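Oligogalacturonate-specific porin KdgM (Dickeya dadantii, PDB 4FQE) forms a monomeric outer-membrane beta-barrel channel specific for oligogalacturonides and is required for full virulence of the bacterium. Local coordinates at residues R92-G97 with A108-P113. Sequence-based numbering, arbitrary orientation. Where two conformers were deposited one is given.
With C8E ((hydroxyethyloxy)tri(ethyloxy)octane), chain H; C8E ((hydroxyethyloxy)tri(ethyloxy)octane), chain E.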
# COMPACT_ATOMS: atom_id res chain seq x y z
N ARG A 92 -3.23 -13.21 3.53
CA ARG A 92 -2.00 -12.71 2.93
C ARG A 92 -1.10 -12.21 4.04
O ARG A 92 -1.12 -11.02 4.36
CB ARG A 92 -2.33 -11.60 1.93
CG ARG A 92 -3.32 -12.02 0.85
CD ARG A 92 -3.42 -11.01 -0.27
NE ARG A 92 -4.06 -9.76 0.15
CZ ARG A 92 -4.16 -8.67 -0.61
NH1 ARG A 92 -3.62 -8.63 -1.82
NH2 ARG A 92 -4.78 -7.58 -0.15
N PRO A 93 -0.31 -13.11 4.65
CA PRO A 93 0.71 -12.65 5.58
C PRO A 93 1.84 -12.02 4.77
O PRO A 93 1.90 -12.24 3.57
CB PRO A 93 1.21 -13.94 6.22
CG PRO A 93 1.07 -14.94 5.14
CD PRO A 93 -0.15 -14.53 4.33
N TYR A 94 2.70 -11.23 5.39
CA TYR A 94 3.82 -10.66 4.63
C TYR A 94 5.02 -10.34 5.47
O TYR A 94 4.92 -10.27 6.68
CB TYR A 94 3.36 -9.39 3.90
CG TYR A 94 2.98 -8.22 4.78
CD1 TYR A 94 1.64 -7.96 5.11
CD2 TYR A 94 3.95 -7.35 5.28
CE1 TYR A 94 1.28 -6.86 5.88
CE2 TYR A 94 3.60 -6.27 6.08
CZ TYR A 94 2.26 -6.02 6.37
OH TYR A 94 1.93 -4.96 7.17
N LEU A 95 6.15 -10.15 4.80
CA LEU A 95 7.37 -9.62 5.40
C LEU A 95 7.89 -8.47 4.52
O LEU A 95 8.14 -8.67 3.34
CB LEU A 95 8.43 -10.71 5.51
CG LEU A 95 9.70 -10.40 6.32
CD1 LEU A 95 9.36 -10.04 7.76
CD2 LEU A 95 10.69 -11.58 6.31
N ARG A 96 8.02 -7.29 5.10
CA ARG A 96 8.53 -6.12 4.38
C ARG A 96 9.85 -5.66 5.02
O ARG A 96 9.89 -5.35 6.20
CB ARG A 96 7.51 -4.97 4.37
CG ARG A 96 8.02 -3.70 3.69
CD ARG A 96 6.90 -2.75 3.24
NE ARG A 96 5.78 -2.78 4.19
CZ ARG A 96 4.51 -2.48 3.89
NH1 ARG A 96 3.59 -2.55 4.84
NH2 ARG A 96 4.15 -2.13 2.66
N GLY A 97 10.91 -5.61 4.24
CA GLY A 97 12.15 -5.00 4.68
C GLY A 97 12.28 -3.61 4.15
O GLY A 97 11.91 -3.34 3.00
N ALA A 108 12.09 -0.37 -0.18
CA ALA A 108 11.51 -1.51 0.57
C ALA A 108 11.28 -2.67 -0.36
O ALA A 108 11.18 -2.51 -1.57
CB ALA A 108 10.24 -1.10 1.29
N LEU A 109 11.23 -3.86 0.22
CA LEU A 109 10.87 -5.05 -0.50
C LEU A 109 9.91 -5.83 0.39
O LEU A 109 10.13 -5.97 1.60
CB LEU A 109 12.11 -5.86 -0.88
CG LEU A 109 11.87 -7.09 -1.77
CD1 LEU A 109 11.37 -6.67 -3.14
CD2 LEU A 109 13.11 -7.95 -1.90
N ARG A 110 8.81 -6.27 -0.22
CA ARG A 110 7.77 -7.02 0.50
C ARG A 110 7.51 -8.33 -0.20
O ARG A 110 7.28 -8.34 -1.40
CB ARG A 110 6.45 -6.22 0.57
CG ARG A 110 5.36 -6.96 1.40
CD ARG A 110 4.05 -6.16 1.46
NE ARG A 110 3.54 -5.99 0.10
CZ ARG A 110 2.54 -5.20 -0.25
NH1 ARG A 110 1.85 -4.52 0.67
NH2 ARG A 110 2.21 -5.11 -1.54
N TYR A 111 7.54 -9.43 0.57
CA TYR A 111 7.06 -10.74 0.12
C TYR A 111 5.71 -11.03 0.78
O TYR A 111 5.59 -10.98 2.00
CB TYR A 111 8.07 -11.85 0.45
CG TYR A 111 7.57 -13.26 0.16
CD1 TYR A 111 7.26 -13.66 -1.14
CD2 TYR A 111 7.41 -14.17 1.18
CE1 TYR A 111 6.79 -14.93 -1.39
CE2 TYR A 111 6.93 -15.45 0.94
CZ TYR A 111 6.65 -15.82 -0.35
OH TYR A 111 6.17 -17.09 -0.54
N ARG A 112 4.69 -11.25 -0.05
CA ARG A 112 3.33 -11.44 0.43
C ARG A 112 2.65 -12.61 -0.29
O ARG A 112 2.02 -12.42 -1.35
CB ARG A 112 2.52 -10.14 0.24
CG ARG A 112 1.10 -10.18 0.79
CD ARG A 112 0.42 -8.81 0.72
NE ARG A 112 0.12 -8.39 -0.65
CZ ARG A 112 -0.57 -7.29 -0.96
NH1 ARG A 112 -1.04 -6.51 -0.00
NH2 ARG A 112 -0.81 -6.98 -2.23
N PRO A 113 2.74 -13.81 0.28
CA PRO A 113 2.01 -14.88 -0.35
C PRO A 113 0.51 -14.63 -0.17
O PRO A 113 0.11 -13.83 0.68
CB PRO A 113 2.49 -16.14 0.40
CG PRO A 113 3.03 -15.66 1.68
CD PRO A 113 3.53 -14.27 1.45
C1 C8E H . 5.29 -14.02 4.29
C2 C8E H . 5.49 -15.14 5.27
C3 C8E H . 6.53 -14.71 6.29
C4 C8E H . 6.07 -13.49 7.09
C5 C8E H . 5.77 -13.83 8.53
C6 C8E H . 4.36 -14.38 8.65
C7 C8E H . 3.39 -13.36 9.22
C8 C8E H . 2.07 -14.02 9.61
O9 C8E H . 2.10 -14.41 10.99
C10 C8E H . 0.92 -15.08 11.43
C11 C8E H . 0.61 -14.68 12.87
O12 C8E H . -0.43 -13.69 12.93
C13 C8E H . -0.42 -12.89 14.11
C14 C8E H . 0.47 -11.66 13.93
O15 C8E H . -0.19 -10.44 14.30
C16 C8E H . 0.62 -9.49 15.01
C17 C8E H . 1.53 -8.67 14.10
O18 C8E H . 2.82 -9.29 14.00
C19 C8E H . 3.08 -9.89 12.73
C20 C8E H . 3.60 -11.31 12.89
O21 C8E H . 2.91 -12.21 12.02
C1 C8E E . 13.82 -7.55 3.23
C2 C8E E . 13.40 -8.90 3.78
C3 C8E E . 12.02 -9.34 3.27
C4 C8E E . 11.98 -9.44 1.76
C5 C8E E . 11.48 -10.80 1.27
C6 C8E E . 12.47 -11.93 1.58
C7 C8E E . 12.62 -13.01 0.50
C8 C8E E . 12.03 -12.72 -0.88
O9 C8E E . 12.19 -13.83 -1.77
C10 C8E E . 11.70 -13.59 -3.09
C11 C8E E . 10.93 -14.79 -3.64
O12 C8E E . 11.07 -14.85 -5.07
C13 C8E E . 12.21 -15.61 -5.49
C14 C8E E . 12.78 -15.11 -6.82
O15 C8E E . 12.87 -13.68 -6.86
C16 C8E E . 12.48 -13.16 -8.14
C17 C8E E . 12.71 -11.65 -8.24
O18 C8E E . 11.90 -11.08 -9.27
C19 C8E E . 12.26 -11.50 -10.60
C20 C8E E . 11.27 -12.55 -11.10
O21 C8E E . 11.92 -13.77 -11.49
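Arg-92 lays its guanidinium flat over one face of that of Arg-112, the two centres 3.9 Å apart and their planes 26° from parallel. NH1 of Arg-92 sits off-centre on that face, 3.3 Å from NH2 of Arg-112, so two donors meet and no hydrogen bond links them. NH2 of Arg-110 lies over the centre of the opposite face; both overlaps hold for one of two conformers of Arg-112. Nearby acceptors probably make this tolerable: NH2 of Arg-92 forms a salt bridge with Glu-61, and NH2 of Arg-110 a hydrogen bond with Thr-135 and a long, weak ion pair with Glu-153. Arg-96, whose NH2 lies 3.9 Å from NH1 of Arg-110, pairs through NE with Glu-77, which also hydrogen-bonds Tyr-94 OH. The Tyr-94 ring meets CD of Arg-110 obliquely.

Between the antiparallel backbones, Leu-95 N bonds Tyr-111 O at 3.0 Å, with a return bond from Tyr-111 N to Leu-95 O; Gly-97 and Leu-109 form a second such pair. On the face carrying Leu-95, Leu-109 and Tyr-111 lie two detergent tails, probably where lipid would be: C1 of one is 3.4 Å from CA of Gly-97.

Arginines facing the barrel interior are consistent with a channel for anionic oligogalacturonides. The hairpin of strands 90-100 and 105-116 continues the barrel wall between strands 74-85 and 131-142.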